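Local coordinates for protein leucine aminopeptidase 1 (PDB 2HC9) that removes N-terminal amino acids, preferably leucine, from peptides as a two-zinc aminopeptidase of the M17 family, and probably serves as a digestive enzyme, at residues A126-F131 / D165-V170; A280-A285 / A474-L479; E284-L289 / L298-C303. The protein carries 1 engineered substitution. All coordinates share one frame; numbering follows the deposited sequence. Where two conformers were deposited one is given.

Interaction 1: A126-F131 / D165-V170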
ATOM      1  N   ALA A 126     -10.295  25.316  30.129  1.00 19.01           N
ATOM      2  CA  ALA A 126      -9.794  25.609  28.783  1.00 17.14           C
ATOM      3  C   ALA A 126      -8.573  26.528  28.841  1.00 18.15           C
ATOM      4  O   ALA A 126      -7.621  26.326  28.080  1.00 17.02           O
ATOM      5  CB  ALA A 126     -10.887  26.246  27.908  1.00 17.63           C
ATOM      6  N   ILE A 127      -8.601  27.545  29.717  1.00 17.77           N
ATOM      7  CA  ILE A 127      -7.420  28.441  29.854  1.00 15.44           C
ATOM      8  C   ILE A 127      -6.222  27.686  30.439  1.00 15.88           C
ATOM      9  O   ILE A 127      -5.088  27.798  29.942  1.00 17.31           O
ATOM     10  CB  ILE A 127      -7.746  29.688  30.734  1.00 17.17           C
ATOM     11  CG1 ILE A 127      -8.795  30.591  30.068  1.00 17.97           C
ATOM     12  CG2 ILE A 127      -6.476  30.490  31.068  1.00 19.05           C
ATOM     13  CD1 ILE A 127      -9.414  31.653  31.023  1.00 18.55           C
ATOM     14  N   ALA A 128      -6.477  26.917  31.499  1.00 16.12           N
ATOM     15  CA  ALA A 128      -5.438  26.124  32.149  1.00 14.59           C
ATOM     16  C   ALA A 128      -4.701  25.217  31.162  1.00 17.43           C
ATOM     17  O   ALA A 128      -3.479  25.094  31.231  1.00 18.56           O
ATOM     18  CB  ALA A 128      -6.048  25.288  33.290  1.00 18.20           C
ATOM     19  N   ARG A 129      -5.437  24.608  30.225  1.00 15.59           N
ATOM     20  CA  ARG A 129      -4.848  23.631  29.265  1.00 19.68           C
ATOM     21  C   ARG A 129      -3.758  24.276  28.404  1.00 19.22           C
ATOM     22  O   ARG A 129      -2.920  23.564  27.839  1.00 18.03           O
ATOM     23  CB  ARG A 129      -5.898  23.043  28.275  1.00 19.79           C
ATOM     24  CG  ARG A 129      -7.181  22.451  28.864  1.00 27.81           C
ATOM     25  CD  ARG A 129      -8.215  22.015  27.774  1.00 28.55           C
ATOM     26  NE  ARG A 129      -9.591  21.848  28.304  1.00 23.69           N
ATOM     27  CZ  ARG A 129      -9.954  20.846  29.115  1.00 27.61           C
ATOM     28  NH1 ARG A 129     -11.210  20.756  29.570  1.00 28.54           N
ATOM     29  NH2 ARG A 129      -9.058  19.929  29.489  1.00 17.76           N
ATOM     30  N   THR A 130      -3.799  25.603  28.238  1.00 15.84           N
ATOM     31  CA  THR A 130      -2.861  26.267  27.327  1.00 16.49           C
ATOM     32  C   THR A 130      -1.526  26.570  28.010  1.00 17.48           C
ATOM     33  O   THR A 130      -0.611  27.064  27.364  1.00 17.64           O
ATOM     34  CB  THR A 130      -3.418  27.603  26.770  1.00 19.15           C
ATOM     35  OG1 THR A 130      -3.512  28.566  27.839  1.00 17.19           O
ATOM     36  CG2 THR A 130      -4.794  27.386  26.051  1.00 18.34           C
ATOM     37  N   PHE A 131      -1.434  26.315  29.321  1.00 17.12           N
ATOM     38  CA  PHE A 131      -0.173  26.497  30.049  1.00 18.46           C
ATOM     39  C   PHE A 131       0.567  25.176  30.170  1.00 15.00           C
ATOM     40  O   PHE A 131       0.445  24.460  31.177  1.00 16.36           O
ATOM     41  CB  PHE A 131      -0.390  27.234  31.386  1.00 16.55           C
ATOM     42  CG  PHE A 131      -0.720  28.695  31.167  1.00 15.83           C
ATOM     43  CD1 PHE A 131       0.289  29.600  30.870  1.00 19.55           C
ATOM     44  CD2 PHE A 131      -2.030  29.110  31.111  1.00 18.49           C
ATOM     45  CE1 PHE A 131      -0.007  30.933  30.588  1.00 20.14           C
ATOM     46  CE2 PHE A 131      -2.347  30.446  30.833  1.00 16.40           C
ATOM     47  CZ  PHE A 131      -1.338  31.352  30.573  1.00 19.19           C
ATOM     48  N   ASP A 165      -7.274  23.881  41.893  1.00 14.60           N
ATOM     49  CA  ASP A 165      -6.928  22.460  41.943  1.00 16.68           C
ATOM     50  C   ASP A 165      -7.283  21.762  40.633  1.00 16.86           C
ATOM     51  O   ASP A 165      -6.543  20.883  40.170  1.00 15.92           O
ATOM     52  CB  ASP A 165      -7.668  21.784  43.082  1.00 14.82           C
ATOM     53  CG  ASP A 165      -7.062  22.098  44.450  1.00 19.96           C
ATOM     54  OD1 ASP A 165      -5.870  22.450  44.519  1.00 20.03           O
ATOM     55  OD2 ASP A 165      -7.787  21.970  45.447  1.00 19.78           O
ATOM     56  N   LEU A 166      -8.416  22.135  40.050  1.00 14.11           N
ATOM     57  CA  LEU A 166      -8.790  21.554  38.760  1.00 15.34           C
ATOM     58  C   LEU A 166      -7.795  21.968  37.670  1.00 16.28           C
ATOM     59  O   LEU A 166      -7.354  21.130  36.872  1.00 16.56           O
ATOM     60  CB  LEU A 166     -10.203  21.987  38.360  1.00 16.62           C
ATOM     61  CG  LEU A 166     -10.637  21.496  36.965  1.00 20.43           C
ATOM     62  CD1 LEU A 166     -10.700  19.957  36.941  1.00 17.48           C
ATOM     63  CD2 LEU A 166     -11.983  22.127  36.600  1.00 16.36           C
ATOM     64  N   SER A 167      -7.430  23.249  37.647  1.00 15.73           N
ATOM     65  CA  SER A 167      -6.394  23.719  36.730  1.00 16.27           C
ATOM     66  C   SER A 167      -5.117  22.903  36.862  1.00 16.98           C
ATOM     67  O   SER A 167      -4.502  22.544  35.861  1.00 16.26           O
ATOM     68  CB  SER A 167      -6.081  25.204  36.954  1.00 18.32           C
ATOM     69  OG  SER A 167      -7.207  26.014  36.657  1.00 18.60           O
ATOM     70  N   GLU A 168      -4.708  22.633  38.096  1.00 15.41           N
ATOM     71  CA  GLU A 168      -3.515  21.815  38.330  1.00 15.23           C
ATOM     72  C   GLU A 168      -3.726  20.394  37.821  1.00 17.19           C
ATOM     73  O   GLU A 168      -2.845  19.825  37.189  1.00 15.07           O
ATOM     74  CB  GLU A 168      -3.135  21.824  39.823  1.00 17.02           C
ATOM     75  CG  GLU A 168      -2.014  20.828  40.211  1.00 17.49           C
ATOM     76  CD  GLU A 168      -0.609  21.210  39.697  1.00 17.36           C
ATOM     77  OE1 GLU A 168      -0.438  22.149  38.900  1.00 17.51           O
ATOM     78  OE2 GLU A 168       0.359  20.530  40.091  1.00 19.14           O
ATOM     79  N   SER A 169      -4.901  19.823  38.073  1.00 15.63           N
ATOM     80  CA  SER A 169      -5.142  18.428  37.660  1.00 13.45           C
ATOM     81  C   SER A 169      -5.107  18.334  36.128  1.00 14.02           C
ATOM     82  O   SER A 169      -4.542  17.380  35.569  1.00 15.55           O
ATOM     83  CB  SER A 169      -6.485  17.943  38.203  1.00 18.80           C
ATOM     84  OG  SER A 169      -6.355  17.485  39.542  1.00 18.70           O
ATOM     85  N   VAL A 170      -5.693  19.332  35.467  1.00 12.94           N
ATOM     86  CA  VAL A 170      -5.684  19.441  33.998  1.00 14.25           C
ATOM     87  C   VAL A 170      -4.249  19.527  33.485  1.00 18.01           C
ATOM     88  O   VAL A 170      -3.825  18.728  32.618  1.00 14.00           O
ATOM     89  CB  VAL A 170      -6.555  20.647  33.494  1.00 16.64           C
ATOM     90  CG1 VAL A 170      -6.311  20.920  31.994  1.00 14.95           C
ATOM     91  CG2 VAL A 170      -8.068  20.349  33.764  1.00 15.54           C
TER
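A chi1 of 169° swings CG1 of Val170 opposite the backbone N and over to Arg129, while the arginine chain leaves beside its own backbone N and runs extended from CG to NE. The two side chains meet at a slant: Val170 CG1 sits 3.6 Å from Arg129 CG and 3.8 Å from Arg129 NH2, so a single methyl touches both the aliphatic root and the guanidinium end. The charge itself is used outside the pair, in a salt bridge from NH1 to Asp398 and a hydrogen bond from NH2 to the carbonyl of Thr469, which probably hold the guanidinium in place where its NH2 passes the valine methyl. One turn before Val170, Ser167 meets Ala128: Ala128 CB is 3.6 Å from Ser167 OG and 3.7 Å from Ser167 CB. That hydroxyl is hydrogen-bonded to Leu163 O in its own helix, so the alanine meets a polar atom that already has a partner. From Ala128 the chain makes a type I turn to Phe131, with Phe131 N bonded to Ala128 O at 3.1 Å. The contact thus sets segment 126-131 against helix 157-178; helix 90-97 packs on Ile127 and Arg129, and helix 473-480 on Leu166 and Ser169.

Interaction 2: A280-A285 / A474-L479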
ATOM      1  N   ALA A 280      -3.492   8.855  33.230  1.00 14.63           N
ATOM      2  CA  ALA A 280      -3.183  10.215  33.728  1.00 14.45           C
ATOM      3  C   ALA A 280      -4.467  10.941  34.114  1.00 17.81           C
ATOM      4  O   ALA A 280      -4.540  11.600  35.164  1.00 13.96           O
ATOM      5  CB  ALA A 280      -2.419  11.024  32.648  1.00 15.53           C
ATOM      6  N   GLY A 281      -5.475  10.863  33.254  1.00 14.95           N
ATOM      7  CA  GLY A 281      -6.729  11.601  33.512  1.00 14.25           C
ATOM      8  C   GLY A 281      -7.484  11.057  34.721  1.00 14.67           C
ATOM      9  O   GLY A 281      -8.030  11.837  35.517  1.00 14.43           O
ATOM     10  N   MET A 282      -7.493   9.735  34.897  1.00 15.83           N
ATOM     11  CA  MET A 282      -8.158   9.127  36.072  1.00 17.28           C
ATOM     12  C   MET A 282      -7.421   9.490  37.372  1.00 14.25           C
ATOM     13  O   MET A 282      -8.052   9.850  38.378  1.00 15.63           O
ATOM     14  CB  MET A 282      -8.262   7.592  35.942  1.00 17.25           C
ATOM     15  CG  MET A 282      -9.272   7.118  34.849  1.00 14.07           C
ATOM     16  SD  MET A 282     -10.849   8.007  34.931  1.00 17.08           S
ATOM     17  CE  MET A 282     -12.056   6.686  34.718  1.00 15.99           C
ATOM     18  N   LEU A 283      -6.095   9.397  37.339  1.00 15.96           N
ATOM     19  CA  LEU A 283      -5.257   9.785  38.489  1.00 15.74           C
ATOM     20  C   LEU A 283      -5.522  11.224  38.919  1.00 15.46           C
ATOM     21  O   LEU A 283      -5.683  11.519  40.124  1.00 15.07           O
ATOM     22  CB  LEU A 283      -3.773   9.644  38.106  1.00 13.92           C
ATOM     23  CG  LEU A 283      -2.767  10.112  39.168  1.00 14.25           C
ATOM     24  CD1 LEU A 283      -2.962   9.263  40.430  1.00 14.01           C
ATOM     25  CD2 LEU A 283      -1.326  10.101  38.651  1.00 13.62           C
ATOM     26  N   GLU A 284      -5.551  12.138  37.947  1.00 16.12           N
ATOM     27  CA  GLU A 284      -5.719  13.553  38.271  1.00 19.09           C
ATOM     28  C   GLU A 284      -7.144  13.944  38.600  1.00 18.18           C
ATOM     29  O   GLU A 284      -7.366  14.870  39.384  1.00 16.92           O
ATOM     30  CB  GLU A 284      -5.118  14.453  37.179  1.00 15.38           C
ATOM     31  CG  GLU A 284      -3.611  14.172  36.942  1.00 14.52           C
ATOM     32  CD  GLU A 284      -2.730  14.517  38.153  1.00 20.55           C
ATOM     33  OE1 GLU A 284      -3.125  15.396  38.948  1.00 15.66           O
ATOM     34  OE2 GLU A 284      -1.625  13.929  38.270  1.00 19.24           O
ATOM     35  N   ALA A 285      -8.116  13.218  38.041  1.00 16.04           N
ATOM     36  CA  ALA A 285      -9.511  13.320  38.525  1.00 16.37           C
ATOM     37  C   ALA A 285      -9.645  12.896  39.982  1.00 14.06           C
ATOM     38  O   ALA A 285     -10.308  13.571  40.759  1.00 16.72           O
ATOM     39  CB  ALA A 285     -10.481  12.481  37.659  1.00 15.00           C
ATOM     40  N   ALA A 474     -11.851  17.477  34.423  1.00 13.69           N
ATOM     41  CA  ALA A 474     -13.028  18.359  34.384  1.00 13.29           C
ATOM     42  C   ALA A 474     -14.294  17.504  34.279  1.00 17.50           C
ATOM     43  O   ALA A 474     -15.254  17.735  35.006  1.00 15.69           O
ATOM     44  CB  ALA A 474     -12.934  19.369  33.234  1.00 15.31           C
ATOM     45  N   LEU A 475     -14.291  16.518  33.384  1.00 18.43           N
ATOM     46  CA  LEU A 475     -15.440  15.603  33.229  1.00 14.62           C
ATOM     47  C   LEU A 475     -15.841  14.955  34.555  1.00 15.52           C
ATOM     48  O   LEU A 475     -17.008  14.999  34.944  1.00 15.60           O
ATOM     49  CB  LEU A 475     -15.088  14.470  32.246  1.00 14.12           C
ATOM     50  CG  LEU A 475     -16.237  13.482  32.030  1.00 16.59           C
ATOM     51  CD1 LEU A 475     -17.517  14.195  31.462  1.00 16.13           C
ATOM     52  CD2 LEU A 475     -15.762  12.395  31.053  1.00 14.68           C
ATOM     53  N   PHE A 476     -14.882  14.342  35.248  1.00 15.71           N
ATOM     54  CA  PHE A 476     -15.236  13.630  36.472  1.00 16.25           C
ATOM     55  C   PHE A 476     -15.513  14.531  37.661  1.00 17.56           C
ATOM     56  O   PHE A 476     -16.240  14.159  38.561  1.00 16.45           O
ATOM     57  CB  PHE A 476     -14.237  12.529  36.810  1.00 15.72           C
ATOM     58  CG  PHE A 476     -14.399  11.327  35.933  1.00 16.67           C
ATOM     59  CD1 PHE A 476     -15.421  10.418  36.181  1.00 18.38           C
ATOM     60  CD2 PHE A 476     -13.597  11.158  34.806  1.00 18.01           C
ATOM     61  CE1 PHE A 476     -15.628   9.315  35.328  1.00 20.91           C
ATOM     62  CE2 PHE A 476     -13.777  10.051  33.959  1.00 22.49           C
ATOM     63  CZ  PHE A 476     -14.802   9.133  34.220  1.00 19.69           C
ATOM     64  N   SER A 477     -14.940  15.725  37.644  1.00 18.02           N
ATOM     65  CA  SER A 477     -15.292  16.722  38.657  1.00 21.31           C
ATOM     66  C   SER A 477     -16.754  17.099  38.555  1.00 20.98           C
ATOM     67  O   SER A 477     -17.428  17.197  39.570  1.00 19.70           O
ATOM     68  CB  SER A 477     -14.426  17.971  38.497  1.00 20.18           C
ATOM     69  OG  SER A 477     -13.125  17.633  38.916  1.00 23.99           O
ATOM     70  N   THR A 478     -17.245  17.298  37.331  1.00 20.50           N
ATOM     71  CA  THR A 478     -18.665  17.649  37.141  0.50 19.05           C
ATOM     72  C   THR A 478     -19.546  16.436  37.341  1.00 20.20           C
ATOM     73  O   THR A 478     -20.613  16.552  37.931  1.00 22.07           O
ATOM     74  CB  THR A 478     -19.045  18.351  35.780  0.50 19.83           C
ATOM     75  OG1 THR A 478     -18.696  17.530  34.654  0.50 13.76           O
ATOM     76  CG2 THR A 478     -18.401  19.742  35.653  0.50 16.54           C
ATOM     77  N   LEU A 479     -19.108  15.272  36.877  1.00 15.60           N
ATOM     78  CA  LEU A 479     -19.925  14.053  37.034  1.00 18.60           C
ATOM     79  C   LEU A 479     -20.108  13.631  38.505  1.00 20.68           C
ATOM     80  O   LEU A 479     -21.231  13.283  38.938  1.00 20.10           O
ATOM     81  CB  LEU A 479     -19.326  12.888  36.224  1.00 16.87           C
ATOM     82  CG  LEU A 479     -20.110  11.559  36.281  1.00 17.36           C
ATOM     83  CD1 LEU A 479     -21.473  11.750  35.618  1.00 18.40           C
ATOM     84  CD2 LEU A 479     -19.314  10.480  35.548  1.00 16.97           C
TER
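Helical segments 280-285 and 474-479 come nearest at Ala285 and Phe476, whose CA atoms lie 6.1 Å apart, consistent with the small side chain of Ala285. Ala285 points its methyl at the other helix and meets the root of the phenylalanine, CB to CB at 3.9 Å. The far end of the ring belongs to Met282, one turn earlier. Its CG lies beside the backbone N (chi1 -70°), and bends at chi2 and chi3 curl the chain back so that the thioether reaches the ring. Met282 SD is 3.7 Å from Phe476 CE2 and 4.4 Å from the ring centroid, 37° off the ring normal, an oblique Met-aromatic contact. The methyl carries on past the sulfur, with Met282 CE 3.7 Å from Phe476 CZ, so both atoms of the methionine end lie close to the CE2-CZ bond. The same ring also packs edge-to-face with Phe358. An alanine in place of Phe476 would probably open a gap beside Met282, take this ring from its sulfur and methyl, and leave Phe358 without its edge-to-face mate. No hydrogen bond joins the two segments. Met282 and Phe476 also share Leu249 of strand 246-254 and Met360 of strand 356-361, and the side chain of Met282 is about 8 Å from that of Lys252, a zinc ligand. This is the apolar layer of an alpha/beta fold, here two helices of the M17 catalytic domain packed side by side on its central sheet.

Interaction 3: E284-L289 / L298-C303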
ATOM      1  N   GLU A 284      -5.551  12.138  37.947  1.00 16.12           N
ATOM      2  CA  GLU A 284      -5.719  13.553  38.271  1.00 19.09           C
ATOM      3  C   GLU A 284      -7.144  13.944  38.600  1.00 18.18           C
ATOM      4  O   GLU A 284      -7.366  14.870  39.384  1.00 16.92           O
ATOM      5  CB  GLU A 284      -5.118  14.453  37.179  1.00 15.38           C
ATOM      6  CG  GLU A 284      -3.611  14.172  36.942  1.00 14.52           C
ATOM      7  CD  GLU A 284      -2.730  14.517  38.153  1.00 20.55           C
ATOM      8  OE1 GLU A 284      -3.125  15.396  38.948  1.00 15.66           O
ATOM      9  OE2 GLU A 284      -1.625  13.929  38.270  1.00 19.24           O
ATOM     10  N   ALA A 285      -8.116  13.218  38.041  1.00 16.04           N
ATOM     11  CA  ALA A 285      -9.511  13.320  38.525  1.00 16.37           C
ATOM     12  C   ALA A 285      -9.645  12.896  39.982  1.00 14.06           C
ATOM     13  O   ALA A 285     -10.308  13.571  40.759  1.00 16.72           O
ATOM     14  CB  ALA A 285     -10.481  12.481  37.659  1.00 15.00           C
ATOM     15  N   TYR A 286      -9.055  11.754  40.326  1.00 13.94           N
ATOM     16  CA  TYR A 286      -9.079  11.239  41.689  1.00 16.29           C
ATOM     17  C   TYR A 286      -8.485  12.295  42.620  1.00 17.86           C
ATOM     18  O   TYR A 286      -9.056  12.597  43.665  1.00 16.22           O
ATOM     19  CB  TYR A 286      -8.261   9.947  41.744  1.00 16.20           C
ATOM     20  CG  TYR A 286      -8.101   9.314  43.117  1.00 16.25           C
ATOM     21  CD1 TYR A 286      -9.032   8.382  43.578  1.00 15.56           C
ATOM     22  CD2 TYR A 286      -7.004   9.635  43.944  1.00 16.78           C
ATOM     23  CE1 TYR A 286      -8.899   7.780  44.803  1.00 17.71           C
ATOM     24  CE2 TYR A 286      -6.849   9.020  45.195  1.00 16.58           C
ATOM     25  CZ  TYR A 286      -7.799   8.089  45.608  1.00 19.15           C
ATOM     26  OH  TYR A 286      -7.686   7.468  46.828  1.00 18.90           O
ATOM     27  N   SER A 287      -7.336  12.840  42.233  1.00 17.33           N
ATOM     28  CA  SER A 287      -6.678  13.878  43.023  1.00 18.05           C
ATOM     29  C   SER A 287      -7.599  15.086  43.282  1.00 19.15           C
ATOM     30  O   SER A 287      -7.771  15.512  44.431  1.00 17.27           O
ATOM     31  CB  SER A 287      -5.392  14.322  42.340  1.00 15.96           C
ATOM     32  OG  SER A 287      -4.773  15.399  43.042  1.00 18.11           O
ATOM     33  N   ALA A 288      -8.201  15.621  42.231  1.00 15.13           N
ATOM     34  CA  ALA A 288      -9.081  16.813  42.386  1.00 19.57           C
ATOM     35  C   ALA A 288     -10.298  16.516  43.298  1.00 20.88           C
ATOM     36  O   ALA A 288     -10.671  17.336  44.145  1.00 19.19           O
ATOM     37  CB  ALA A 288      -9.547  17.305  41.011  1.00 18.74           C
ATOM     38  N   LEU A 289     -10.904  15.337  43.141  1.00 17.79           N
ATOM     39  CA  LEU A 289     -12.083  14.971  43.932  1.00 16.53           C
ATOM     40  C   LEU A 289     -11.716  14.771  45.403  1.00 16.85           C
ATOM     41  O   LEU A 289     -12.443  15.207  46.292  1.00 19.78           O
ATOM     42  CB  LEU A 289     -12.723  13.689  43.390  1.00 19.93           C
ATOM     43  CG  LEU A 289     -13.425  13.874  42.020  1.00 18.51           C
ATOM     44  CD1 LEU A 289     -13.741  12.503  41.342  1.00 18.24           C
ATOM     45  CD2 LEU A 289     -14.688  14.723  42.138  1.00 17.18           C
ATOM     46  N   LEU A 298     -13.925   5.726  46.859  1.00 18.61           N
ATOM     47  CA  LEU A 298     -13.414   6.032  45.513  1.00 17.95           C
ATOM     48  C   LEU A 298     -12.071   5.348  45.354  1.00 18.90           C
ATOM     49  O   LEU A 298     -11.233   5.401  46.265  1.00 17.63           O
ATOM     50  CB  LEU A 298     -13.247   7.547  45.307  1.00 18.14           C
ATOM     51  CG  LEU A 298     -12.798   8.002  43.909  1.00 18.85           C
ATOM     52  CD1 LEU A 298     -13.870   7.638  42.844  1.00 16.11           C
ATOM     53  CD2 LEU A 298     -12.474   9.522  43.889  1.00 19.94           C
ATOM     54  N   HIS A 299     -11.857   4.725  44.188  1.00 16.87           N
ATOM     55  CA  HIS A 299     -10.574   4.059  43.908  1.00 17.30           C
ATOM     56  C   HIS A 299     -10.057   4.521  42.535  1.00 17.99           C
ATOM     57  O   HIS A 299     -10.834   4.639  41.583  1.00 19.82           O
ATOM     58  CB  HIS A 299     -10.730   2.533  43.867  1.00 19.21           C
ATOM     59  CG  HIS A 299     -11.478   1.947  45.034  1.00 22.13           C
ATOM     60  ND1 HIS A 299     -10.850   1.561  46.203  1.00 17.54           N
ATOM     61  CD2 HIS A 299     -12.790   1.643  45.192  1.00 21.81           C
ATOM     62  CE1 HIS A 299     -11.748   1.052  47.034  1.00 24.27           C
ATOM     63  NE2 HIS A 299     -12.934   1.096  46.447  1.00 20.98           N
ATOM     64  N   ALA A 300      -8.757   4.781  42.440  1.00 15.68           N
ATOM     65  CA  ALA A 300      -8.092   4.935  41.130  1.00 15.75           C
ATOM     66  C   ALA A 300      -7.308   3.648  40.896  1.00 19.68           C
ATOM     67  O   ALA A 300      -6.517   3.243  41.756  1.00 18.09           O
ATOM     68  CB  ALA A 300      -7.170   6.155  41.125  1.00 17.73           C
ATOM     69  N   CYS A 301      -7.545   2.987  39.754  1.00 17.21           N
ATOM     70  CA  CYS A 301      -6.864   1.732  39.448  1.00 14.26           C
ATOM     71  C   CYS A 301      -6.131   1.946  38.127  1.00 18.01           C
ATOM     72  O   CYS A 301      -6.773   2.130  37.092  1.00 16.70           O
ATOM     73  CB  CYS A 301      -7.864   0.575  39.253  1.00 15.64           C
ATOM     74  SG  CYS A 301      -8.947   0.303  40.679  1.00 18.41           S
ATOM     75  N   LEU A 302      -4.808   1.945  38.173  1.00 16.02           N
ATOM     76  CA  LEU A 302      -3.996   2.318  37.012  1.00 18.24           C
ATOM     77  C   LEU A 302      -3.272   1.105  36.476  1.00 16.78           C
ATOM     78  O   LEU A 302      -2.529   0.463  37.202  1.00 16.69           O
ATOM     79  CB  LEU A 302      -2.992   3.417  37.376  1.00 15.60           C
ATOM     80  CG  LEU A 302      -3.652   4.644  38.043  1.00 18.35           C
ATOM     81  CD1 LEU A 302      -2.575   5.683  38.312  1.00 23.49           C
ATOM     82  CD2 LEU A 302      -4.820   5.265  37.258  1.00 15.08           C
ATOM     83  N   CYS A 303      -3.499   0.789  35.194  1.00 13.00           N
ATOM     84  CA  CYS A 303      -2.868  -0.371  34.589  1.00 14.51           C
ATOM     85  C   CYS A 303      -1.702   0.156  33.768  1.00 16.20           C
ATOM     86  O   CYS A 303      -1.925   0.807  32.745  1.00 15.31           O
ATOM     87  CB  CYS A 303      -3.897  -1.088  33.688  1.00 13.68           C
ATOM     88  SG  CYS A 303      -5.430  -1.514  34.586  1.00 17.18           S
TER
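Apolar packing comes first: Tyr286 and Leu298 lie alongside, pointing opposite ways, with Tyr286 CD1 3.6 Å from Leu298 CD2. Both side chains have CG anti to the backbone N (chi1 176° for the tyrosine), which sends each across toward the other element. Leu289, one turn on, touches the same leucine methyl through its CD1, at 4.1 Å from Leu298 CD2, the two chains standing roughly at right angles. A CH-pi contact follows: Ala300 CB lies 4.2 Å from the centroid of the Tyr286 ring, off-centre and 29° from its normal. The ring also meets the strand backbone, with Ala300 N at 3.8 Å from Tyr286 CD1 and Leu298 O in the ring plane at its edge, 3.6 Å from Tyr286 CE1. No hydrogen bond crosses the contact; Tyr286 OH bonds Ser202 OG, and His299 ND1, on the strand, bonds Ser237 OG. Segments 284-289 and 298-303 run nearly antiparallel (158°), their axes 8.8 Å apart at closest. Such a helix, laid over the sheet and turning back into the next strand, is the return half of a beta-alpha-beta crossover: strand 256-257, helix 277-290 and strand 297-307, the two strands pairing parallel in the sheet of the catalytic domain.

In the fold
All three contacts are buried, though in interaction 1 Arg129 remains partly exposed. Interactions 2 and 3 share helix 277-290, Ala285 facing helix 473-480 and Tyr286 the strand; their centres are about 8 Å apart, and Leu289 CD2 approaches Phe476 O at 3.9 Å. Interaction 1 uses other helices, 120-128 and 157-178, but adjoins the others: Ser169 OG makes a probable 2.8 Å hydrogen bond to Glu284 O of the shared helix. The chemistry follows the position: a valine methyl on an arginine and an alanine on a serine, both polar groups bonded outside the pair, in interaction 1; sulfur and aromatic carbon between helices in interaction 2; a helix tyrosine packed against a strand in interaction 3.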